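Local coordinates for uncharacterized protein conserved in bacteria (Streptococcus suis, PDB 4FZ4) that probably binds host glycosaminoglycans through a helical domain of a surface antigen, helping the bacterium attach to host cells, at residues 77-82 and 116-121; 83-88 and 108-113; 18-23 and 40-45. All coordinates share one frame; numbering follows the deposited sequence.

Interaction 1: residues 77-82 and 116-121; sequences KYQIKV and KSIASQ. With NO3 (nitrate ion), chain D.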
loop_
_atom_site.group_PDB
_atom_site.type_symbol
_atom_site.label_atom_id
_atom_site.label_comp_id
_atom_site.label_asym_id
_atom_site.label_seq_id
_atom_site.Cartn_x
_atom_site.Cartn_y
_atom_site.Cartn_z
ATOM N N LYS A 77 -1.818 6.202 -2.812
ATOM C CA LYS A 77 -0.875 5.418 -3.584
ATOM C C LYS A 77 0.037 4.608 -2.651
ATOM O O LYS A 77 0.249 3.413 -2.856
ATOM C CB LYS A 77 -0.063 6.359 -4.466
ATOM C CG LYS A 77 1.167 5.752 -5.093
ATOM C CD LYS A 77 1.990 6.823 -5.789
ATOM C CE LYS A 77 3.309 6.248 -6.271
ATOM N NZ LYS A 77 4.193 7.291 -6.853
ATOM N N TYR A 78 0.559 5.257 -1.615
ATOM C CA TYR A 78 1.426 4.578 -0.660
ATOM C C TYR A 78 0.660 3.583 0.204
ATOM O O TYR A 78 1.223 2.581 0.651
ATOM C CB TYR A 78 2.166 5.611 0.194
ATOM C CG TYR A 78 3.167 6.382 -0.637
ATOM C CD1 TYR A 78 4.336 5.774 -1.085
ATOM C CD2 TYR A 78 2.894 7.684 -1.074
ATOM C CE1 TYR A 78 5.208 6.432 -1.955
ATOM C CE2 TYR A 78 3.758 8.356 -1.949
ATOM C CZ TYR A 78 4.915 7.720 -2.383
ATOM O OH TYR A 78 5.786 8.367 -3.232
ATOM N N GLN A 79 -0.627 3.845 0.421
ATOM C CA GLN A 79 -1.458 2.937 1.207
ATOM C C GLN A 79 -1.716 1.701 0.359
ATOM O O GLN A 79 -1.826 0.585 0.876
ATOM C CB GLN A 79 -2.781 3.607 1.585
ATOM C CG GLN A 79 -2.586 4.804 2.486
ATOM C CD GLN A 79 -3.778 5.730 2.535
ATOM O OE1 GLN A 79 -3.753 6.736 3.251
ATOM N NE2 GLN A 79 -4.828 5.413 1.774
ATOM N N ILE A 80 -1.813 1.902 -0.950
ATOM C CA ILE A 80 -2.026 0.782 -1.866
ATOM C C ILE A 80 -0.799 -0.129 -1.836
ATOM O O ILE A 80 -0.921 -1.358 -1.810
ATOM C CB ILE A 80 -2.237 1.270 -3.309
ATOM C CG1 ILE A 80 -3.616 1.938 -3.426
ATOM C CG2 ILE A 80 -2.101 0.093 -4.288
ATOM C CD1 ILE A 80 -3.823 2.688 -4.731
ATOM N N LYS A 81 0.388 0.477 -1.834
ATOM C CA LYS A 81 1.623 -0.299 -1.794
ATOM C C LYS A 81 1.678 -1.184 -0.552
ATOM O O LYS A 81 1.999 -2.375 -0.633
ATOM C CB LYS A 81 2.841 0.627 -1.820
ATOM C CG LYS A 81 3.533 0.677 -3.169
ATOM C CD LYS A 81 3.923 -0.735 -3.608
ATOM C CE LYS A 81 4.485 -0.766 -5.020
ATOM N NZ LYS A 81 4.718 -2.173 -5.472
ATOM N N VAL A 82 1.354 -0.602 0.600
ATOM C CA VAL A 82 1.372 -1.354 1.847
ATOM C C VAL A 82 0.437 -2.563 1.782
ATOM O O VAL A 82 0.840 -3.681 2.102
ATOM C CB VAL A 82 1.014 -0.435 3.052
ATOM C CG1 VAL A 82 0.874 -1.253 4.334
ATOM C CG2 VAL A 82 2.115 0.602 3.236
ATOM N N LYS A 116 1.911 1.277 15.762
ATOM C CA LYS A 116 2.855 1.149 14.653
ATOM C C LYS A 116 2.161 0.832 13.327
ATOM O O LYS A 116 2.204 -0.306 12.851
ATOM C CB LYS A 116 3.893 0.054 14.964
ATOM C CG LYS A 116 4.861 -0.279 13.812
ATOM C CD LYS A 116 5.841 0.857 13.514
ATOM C CE LYS A 116 6.656 0.603 12.234
ATOM N NZ LYS A 116 7.532 -0.624 12.245
ATOM N N SER A 117 1.513 1.836 12.741
ATOM C CA SER A 117 0.832 1.676 11.454
ATOM C C SER A 117 0.895 2.998 10.705
ATOM O O SER A 117 1.247 4.024 11.280
ATOM C CB SER A 117 -0.633 1.298 11.645
ATOM O OG SER A 117 -1.387 2.426 12.052
ATOM N N ILE A 118 0.560 2.981 9.421
ATOM C CA ILE A 118 0.577 4.212 8.648
ATOM C C ILE A 118 -0.778 4.893 8.740
ATOM O O ILE A 118 -1.131 5.699 7.884
ATOM C CB ILE A 118 0.904 3.964 7.159
ATOM C CG1 ILE A 118 -0.135 3.021 6.538
ATOM C CG2 ILE A 118 2.325 3.410 7.027
ATOM C CD1 ILE A 118 0.053 2.808 5.040
ATOM N N ALA A 119 -1.540 4.562 9.779
ATOM C CA ALA A 119 -2.853 5.175 9.966
ATOM C C ALA A 119 -2.638 6.615 10.431
ATOM O O ALA A 119 -3.435 7.503 10.148
ATOM C CB ALA A 119 -3.660 4.396 11.010
ATOM N N SER A 120 -1.535 6.837 11.133
ATOM C CA SER A 120 -1.215 8.156 11.654
ATOM C C SER A 120 -0.240 8.920 10.762
ATOM O O SER A 120 0.178 10.027 11.102
ATOM C CB SER A 120 -0.617 8.012 13.054
ATOM O OG SER A 120 0.481 7.110 13.040
ATOM N N GLN A 121 0.114 8.338 9.622
ATOM C CA GLN A 121 1.063 8.982 8.726
ATOM C C GLN A 121 0.479 9.561 7.442
ATOM O O GLN A 121 -0.491 9.048 6.875
ATOM C CB GLN A 121 2.200 8.012 8.406
ATOM C CG GLN A 121 2.937 7.545 9.657
ATOM C CD GLN A 121 3.980 6.493 9.369
ATOM O OE1 GLN A 121 4.455 5.813 10.276
ATOM N NE2 GLN A 121 4.353 6.357 8.105
HETATM N N NO3 D . -6.892 7.820 1.187
HETATM O O1 NO3 D . -7.250 6.468 1.437
HETATM O O2 NO3 D . -7.305 8.460 -0.015
HETATM O O3 NO3 D . -6.132 8.541 2.152
#

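Interaction 2: residues 83-88 and 108-113; sequences ENYIRQ and AHLKQD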
loop_
_atom_site.group_PDB
_atom_site.type_symbol
_atom_site.label_atom_id
_atom_site.label_comp_id
_atom_site.label_asym_id
_atom_site.label_seq_id
_atom_site.Cartn_x
_atom_site.Cartn_y
_atom_site.Cartn_z
ATOM N N GLU A 83 -0.805 -2.339 1.368
ATOM C CA GLU A 83 -1.773 -3.425 1.247
ATOM C C GLU A 83 -1.186 -4.475 0.311
ATOM O O GLU A 83 -1.363 -5.678 0.504
ATOM C CB GLU A 83 -3.080 -2.876 0.669
ATOM C CG GLU A 83 -4.033 -3.926 0.149
ATOM C CD GLU A 83 -4.602 -4.828 1.237
ATOM O OE1 GLU A 83 -4.171 -4.713 2.409
ATOM O OE2 GLU A 83 -5.481 -5.658 0.916
ATOM N N ASN A 84 -0.473 -4.010 -0.707
ATOM C CA ASN A 84 0.136 -4.896 -1.691
ATOM C C ASN A 84 1.265 -5.715 -1.048
ATOM O O ASN A 84 1.289 -6.939 -1.147
ATOM C CB ASN A 84 0.681 -4.055 -2.854
ATOM C CG ASN A 84 1.035 -4.890 -4.062
ATOM O OD1 ASN A 84 1.627 -5.958 -3.936
ATOM N ND2 ASN A 84 0.677 -4.404 -5.247
ATOM N N TYR A 85 2.218 -5.026 -0.417
ATOM C CA TYR A 85 3.312 -5.702 0.270
ATOM C C TYR A 85 2.780 -6.745 1.242
ATOM O O TYR A 85 3.252 -7.881 1.266
ATOM C CB TYR A 85 4.154 -4.700 1.061
ATOM C CG TYR A 85 4.977 -3.768 0.207
ATOM C CD1 TYR A 85 5.174 -4.032 -1.154
ATOM C CD2 TYR A 85 5.617 -2.657 0.768
ATOM C CE1 TYR A 85 5.984 -3.231 -1.930
ATOM C CE2 TYR A 85 6.442 -1.844 -0.008
ATOM C CZ TYR A 85 6.621 -2.144 -1.358
ATOM O OH TYR A 85 7.478 -1.390 -2.133
ATOM N N ILE A 86 1.794 -6.363 2.045
ATOM C CA ILE A 86 1.257 -7.298 3.018
ATOM C C ILE A 86 0.556 -8.498 2.370
ATOM O O ILE A 86 0.691 -9.628 2.855
ATOM C CB ILE A 86 0.333 -6.579 4.027
ATOM C CG1 ILE A 86 1.169 -5.578 4.835
ATOM C CG2 ILE A 86 -0.275 -7.591 5.012
ATOM C CD1 ILE A 86 0.371 -4.787 5.853
ATOM N N ARG A 87 -0.175 -8.270 1.279
ATOM C CA ARG A 87 -0.820 -9.382 0.599
ATOM C C ARG A 87 0.244 -10.353 0.121
ATOM O O ARG A 87 0.035 -11.562 0.157
ATOM C CB ARG A 87 -1.646 -8.914 -0.604
ATOM C CG ARG A 87 -3.047 -8.437 -0.234
ATOM C CD ARG A 87 -3.907 -8.186 -1.461
ATOM N NE ARG A 87 -4.955 -7.215 -1.165
ATOM C CZ ARG A 87 -5.910 -6.850 -2.013
ATOM N NH1 ARG A 87 -5.964 -7.382 -3.228
ATOM N NH2 ARG A 87 -6.800 -5.935 -1.651
ATOM N N GLN A 88 1.388 -9.827 -0.320
ATOM C CA GLN A 88 2.477 -10.680 -0.809
ATOM C C GLN A 88 3.118 -11.510 0.300
ATOM O O GLN A 88 3.319 -12.707 0.144
ATOM C CB GLN A 88 3.551 -9.837 -1.509
ATOM C CG GLN A 88 3.117 -9.254 -2.871
ATOM C CD GLN A 88 4.186 -8.335 -3.462
ATOM O OE1 GLN A 88 5.304 -8.765 -3.745
ATOM N NE2 GLN A 88 3.849 -7.063 -3.636
ATOM N N ALA A 108 8.948 -6.833 12.153
ATOM C CA ALA A 108 9.729 -5.642 12.437
ATOM C C ALA A 108 9.454 -4.442 11.532
ATOM O O ALA A 108 9.475 -3.312 11.994
ATOM C CB ALA A 108 11.213 -5.987 12.371
ATOM N N HIS A 109 9.169 -4.681 10.253
ATOM C CA HIS A 109 9.010 -3.571 9.323
ATOM C C HIS A 109 7.715 -3.380 8.547
ATOM O O HIS A 109 7.478 -2.289 8.035
ATOM C CB HIS A 109 10.150 -3.618 8.306
ATOM C CG HIS A 109 11.514 -3.682 8.919
ATOM N ND1 HIS A 109 12.041 -2.655 9.675
ATOM C CD2 HIS A 109 12.475 -4.636 8.858
ATOM C CE1 HIS A 109 13.268 -2.974 10.050
ATOM N NE2 HIS A 109 13.555 -4.171 9.567
ATOM N N LEU A 110 6.881 -4.408 8.440
ATOM C CA LEU A 110 5.662 -4.258 7.657
ATOM C C LEU A 110 4.363 -4.439 8.414
ATOM O O LEU A 110 3.398 -3.719 8.160
ATOM C CB LEU A 110 5.697 -5.216 6.458
ATOM C CG LEU A 110 6.935 -5.070 5.557
ATOM C CD1 LEU A 110 7.224 -6.376 4.833
ATOM C CD2 LEU A 110 6.731 -3.925 4.588
ATOM N N LYS A 111 4.332 -5.394 9.335
ATOM C CA LYS A 111 3.115 -5.650 10.098
ATOM C C LYS A 111 2.529 -4.365 10.659
ATOM O O LYS A 111 3.226 -3.594 11.305
ATOM C CB LYS A 111 3.379 -6.633 11.242
ATOM C CG LYS A 111 2.126 -6.968 12.030
ATOM C CD LYS A 111 2.367 -8.004 13.117
ATOM C CE LYS A 111 1.069 -8.274 13.872
ATOM N NZ LYS A 111 1.208 -9.332 14.907
ATOM N N GLN A 112 1.243 -4.154 10.395
ATOM C CA GLN A 112 0.521 -2.973 10.856
ATOM C C GLN A 112 -0.221 -3.293 12.154
ATOM O O GLN A 112 -0.937 -4.295 12.236
ATOM C CB GLN A 112 -0.492 -2.525 9.796
ATOM C CG GLN A 112 0.113 -2.214 8.435
ATOM C CD GLN A 112 0.905 -0.928 8.429
ATOM O OE1 GLN A 112 0.363 0.149 8.689
ATOM N NE2 GLN A 112 2.196 -1.026 8.131
ATOM N N ASP A 113 -0.053 -2.432 13.156
ATOM C CA ASP A 113 -0.693 -2.607 14.464
ATOM C C ASP A 113 -1.015 -1.254 15.073
ATOM O O ASP A 113 -0.394 -0.246 14.725
ATOM C CB ASP A 113 0.233 -3.374 15.416
ATOM C CG ASP A 113 -0.051 -4.872 15.439
ATOM O OD1 ASP A 113 0.794 -5.625 15.969
ATOM O OD2 ASP A 113 -1.118 -5.299 14.940
#

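Interaction 3: residues 18-23 and 40-45; sequences KELGEL and ALWEEF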
loop_
_atom_site.group_PDB
_atom_site.type_symbol
_atom_site.label_atom_id
_atom_site.label_comp_id
_atom_site.label_asym_id
_atom_site.label_seq_id
_atom_site.Cartn_x
_atom_site.Cartn_y
_atom_site.Cartn_z
ATOM N N LYS A 18 -5.056 2.234 -12.181
ATOM C CA LYS A 18 -4.178 1.186 -12.677
ATOM C C LYS A 18 -3.603 0.426 -11.488
ATOM O O LYS A 18 -3.544 -0.803 -11.496
ATOM C CB LYS A 18 -3.055 1.800 -13.514
ATOM C CG LYS A 18 -2.039 0.796 -14.029
ATOM C CD LYS A 18 -1.238 1.354 -15.196
ATOM C CE LYS A 18 -2.143 1.621 -16.401
ATOM N NZ LYS A 18 -1.415 2.108 -17.613
ATOM N N GLU A 19 -3.200 1.168 -10.461
ATOM C CA GLU A 19 -2.639 0.582 -9.252
ATOM C C GLU A 19 -3.627 -0.349 -8.568
ATOM O O GLU A 19 -3.273 -1.460 -8.163
ATOM C CB GLU A 19 -2.225 1.681 -8.276
ATOM C CG GLU A 19 -1.067 2.539 -8.745
ATOM C CD GLU A 19 0.227 1.756 -8.861
ATOM O OE1 GLU A 19 1.283 2.382 -9.097
ATOM O OE2 GLU A 19 0.191 0.517 -8.719
ATOM N N LEU A 20 -4.864 0.111 -8.420
ATOM C CA LEU A 20 -5.886 -0.713 -7.787
ATOM C C LEU A 20 -6.161 -1.926 -8.655
ATOM O O LEU A 20 -6.515 -2.991 -8.145
ATOM C CB LEU A 20 -7.176 0.080 -7.574
ATOM C CG LEU A 20 -7.019 1.172 -6.508
ATOM C CD1 LEU A 20 -8.246 2.083 -6.470
ATOM C CD2 LEU A 20 -6.754 0.511 -5.167
ATOM N N GLY A 21 -5.985 -1.758 -9.966
ATOM C CA GLY A 21 -6.208 -2.853 -10.892
ATOM C C GLY A 21 -5.224 -3.980 -10.639
ATOM O O GLY A 21 -5.590 -5.155 -10.621
ATOM N N GLU A 22 -3.966 -3.614 -10.434
ATOM C CA GLU A 22 -2.921 -4.592 -10.173
ATOM C C GLU A 22 -3.031 -5.186 -8.769
ATOM O O GLU A 22 -2.701 -6.353 -8.551
ATOM C CB GLU A 22 -1.566 -3.936 -10.386
ATOM C CG GLU A 22 -1.460 -3.349 -11.781
ATOM C CD GLU A 22 -0.094 -2.786 -12.092
ATOM O OE1 GLU A 22 0.280 -1.745 -11.509
ATOM O OE2 GLU A 22 0.609 -3.394 -12.926
ATOM N N LEU A 23 -3.504 -4.385 -7.821
ATOM C CA LEU A 23 -3.672 -4.857 -6.449
ATOM C C LEU A 23 -4.672 -6.003 -6.525
ATOM O O LEU A 23 -4.551 -7.010 -5.821
ATOM C CB LEU A 23 -4.242 -3.742 -5.571
ATOM C CG LEU A 23 -4.094 -3.721 -4.037
ATOM C CD1 LEU A 23 -5.470 -3.619 -3.429
ATOM C CD2 LEU A 23 -3.338 -4.935 -3.511
ATOM N N ALA A 40 -9.012 -4.049 8.119
ATOM C CA ALA A 40 -9.937 -2.957 8.406
ATOM C C ALA A 40 -9.308 -1.618 8.072
ATOM O O ALA A 40 -10.003 -0.667 7.707
ATOM C CB ALA A 40 -10.352 -2.985 9.873
ATOM N N LEU A 41 -7.988 -1.534 8.201
ATOM C CA LEU A 41 -7.292 -0.288 7.893
ATOM C C LEU A 41 -7.372 -0.048 6.385
ATOM O O LEU A 41 -7.767 1.025 5.930
ATOM C CB LEU A 41 -5.832 -0.374 8.344
ATOM C CG LEU A 41 -5.097 0.960 8.407
ATOM C CD1 LEU A 41 -5.866 1.903 9.325
ATOM C CD2 LEU A 41 -3.670 0.742 8.909
ATOM N N TRP A 42 -7.012 -1.065 5.611
ATOM C CA TRP A 42 -7.071 -0.958 4.161
ATOM C C TRP A 42 -8.499 -0.633 3.707
ATOM O O TRP A 42 -8.708 0.181 2.806
ATOM C CB TRP A 42 -6.609 -2.268 3.513
ATOM C CG TRP A 42 -6.887 -2.299 2.044
ATOM C CD1 TRP A 42 -7.623 -3.229 1.368
ATOM C CD2 TRP A 42 -6.482 -1.322 1.076
ATOM N NE1 TRP A 42 -7.707 -2.889 0.040
ATOM C CE2 TRP A 42 -7.017 -1.722 -0.167
ATOM C CE3 TRP A 42 -5.722 -0.148 1.141
ATOM C CZ2 TRP A 42 -6.818 -0.990 -1.344
ATOM C CZ3 TRP A 42 -5.519 0.584 -0.029
ATOM C CH2 TRP A 42 -6.070 0.158 -1.258
ATOM N N GLU A 43 -9.476 -1.279 4.339
ATOM C CA GLU A 43 -10.889 -1.076 4.020
ATOM C C GLU A 43 -11.233 0.404 4.080
ATOM O O GLU A 43 -11.977 0.915 3.244
ATOM C CB GLU A 43 -11.768 -1.827 5.023
ATOM C CG GLU A 43 -12.842 -2.685 4.413
ATOM C CD GLU A 43 -12.505 -4.159 4.479
ATOM O OE1 GLU A 43 -11.528 -4.573 3.819
ATOM O OE2 GLU A 43 -13.211 -4.901 5.200
ATOM N N GLU A 44 -10.684 1.079 5.086
ATOM C CA GLU A 44 -10.921 2.500 5.294
ATOM C C GLU A 44 -10.211 3.351 4.262
ATOM O O GLU A 44 -10.796 4.290 3.715
ATOM C CB GLU A 44 -10.466 2.911 6.695
ATOM C CG GLU A 44 -11.194 2.174 7.793
ATOM C CD GLU A 44 -12.696 2.380 7.723
ATOM O OE1 GLU A 44 -13.156 3.500 8.030
ATOM O OE2 GLU A 44 -13.413 1.424 7.354
ATOM N N PHE A 45 -8.942 3.044 4.010
ATOM C CA PHE A 45 -8.187 3.804 3.021
ATOM C C PHE A 45 -8.867 3.627 1.655
ATOM O O PHE A 45 -8.910 4.560 0.845
ATOM C CB PHE A 45 -6.727 3.320 2.942
ATOM C CG PHE A 45 -5.912 3.574 4.199
ATOM C CD1 PHE A 45 -6.007 4.778 4.887
ATOM C CD2 PHE A 45 -5.018 2.621 4.664
ATOM C CE1 PHE A 45 -5.218 5.028 6.026
ATOM C CE2 PHE A 45 -4.224 2.865 5.800
ATOM C CZ PHE A 45 -4.330 4.068 6.475
#

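Interaction 1: residues 77-82 and 116-121
Val82 and Ile118 meet tip to tip, and their methyl groups make the closest contact: Val82 CG2 lies 3.5 Å from Ile118 CD1, with Val82 CB a little further from the same methyl at 3.9 Å. The unbranched arm of Ile118 does the reaching. Its CG1 sits between the backbone N and the carbonyl carbon (chi1 59°) and CD1 continues the line (chi2 176°), which carries the methyl from the loop onto the helix. A beta-branched residue fits on both sides: valine presents a short, rigid methyl from the helix, while isoleucine adds the length needed to span backbones whose CA atoms, at Gln79 and Ile118, are still 7.8 Å apart. Gln79 supplies the second apolar touch, with its CA 4.1 Å from Ile118 CD1 and its aliphatic CG passing obliquely beside that methyl.

In this all-helical domain the contact fastens the connection between helices 100-110 and 123-152 to one side of the long helix 66-95. Tyr129 of helix 123-152 also packs on Ile118, and Gln38 of helix 36-55 touches Val82, both lining this buried joint.

The polar interactions lie around this apolar joint. On the loop side, Ser117 OG accepts from Ala119 N at 3.1 Å, forming an ST turn directly around Ile118, and the same hydroxyl is hydrogen-bonded to Tyr37 OH. Serine suits this place because its short side chain can fold back on its own backbone. On the helix side, Gln79 splits its roles: its CG packs, and its extended chain carries the amide outward, where NE2 donates to O1 of a nitrate ion at 2.7 Å (N-H...O angle 157°). The ion probably came from the crystallisation liquor.

Interaction 2: residues 83-88 and 108-113
The Tyr85 ring is approached obliquely by Leu110, whose CD2 stands 4.2 Å from ring atom CD2, the two side chains crossing at about a right angle. Beyond this apolar part, the phenol OH of Tyr85 is hydrogen-bonded to Ser135 OG, which gives the buried hydroxyl a partner. One face of the His109 ring carries Ala108 CB, 3.9 Å above the plane and over its centre. The guanidinium of Arg87 carries Glu83 OE2 at its edge and in its plane. NE and NH2 both donate to that one oxygen, at 2.7 Å from Arg87 NE and 2.9 Å from Arg87 NH2 to Glu83 OE2. Arg87 NH2 meets the anti lone pair of Glu83 OE2, whereas NE comes from 44° above the carboxylate plane. This side-on salt bridge spans one helical turn and should help stabilise the buried charge of Glu83, whose OE1 is bonded to Tyr29 OH.

Both ends of the Gln112 amide are engaged: NE2 donates back to Leu110 O at 2.9 Å, the oxygen lying 12° out of the amide plane, and OE1 accepts from Ile118 N. A bend at chi2 (-72°) turns the amide back toward Leu110. Glutamine is apt because, with its head so held, its methylenes remain to meet Ile86: Ile86 CD1 lies 3.7 Å from Gln112 CG and 4.0 Å from Leu110 O, and this branched aliphatic chain rests beside the chain at Leu110 and Gln112.

No hydrogen bond crosses between 83-88 and 108-113, and the contact is apolar packing. It sets helix 66-95 against the end of helix 100-110, while helix 123-152 borders it through Tyr129 and Ser135, and helix 36-55 reaches it through Gln38, which touches both Ile86 and Gln112.

Interaction 3: residues 18-23 and 40-45
Trp42 is thrown toward Leu23 because its CG lies anti to the backbone N (chi1 170°), and Leu23 answers with the same kind of first torsion (chi1 -158°), the two side chains coming from opposite directions. They join the antiparallel helices 3-23 and 36-55 within the helical bundle. These backbones stay far apart, with CA atoms of Leu23 and Trp42 11.8 Å distant, and the long, flat indole suits this wide spacing because it reaches most of the way across.

The benzo part of the indole does most of the touching. Leu20 crosses obliquely and brings CD2 to the ring edge, near the ring plane, at 4.0 Å from Trp42 CH2. Leucines suit the other side because their forked ends can settle against an aromatic ring without any directional bond. Helix 66-95 helps to fill the space between the two helices: Ile80 touches Leu20 and Trp42, and Arg87 lies against both Leu23 and Trp42. Leu23 meets the indole at an oblique angle, with CD1 3.6 Å from Trp42 CZ2 and 4.1 Å from Trp42 CE2.

From the N terminus, interaction 3 comes first. It closes the connection between residues 23 and 40, drawing helices 3-23 and 36-55 together before either of the other contacts opens. Helix 66-95 then supplies one side of both remaining contacts, from two consecutive segments, 77-82 and 83-88. Interaction 2 closes first, when 108-113 returns to 83-88; interaction 1 closes next, when 116-121 returns to 77-82, and so encloses interaction 2 without crossing it. Helix 66-95 is thus shared: Ile80 CD1 packs 3.7 Å from Leu20 CD2 and Glu83 CG 3.9 Å from Leu23 CD2. Ala119 CB of interaction 1 also meets Leu41 CD1 of interaction 3, tying 116-121 to helix 36-55.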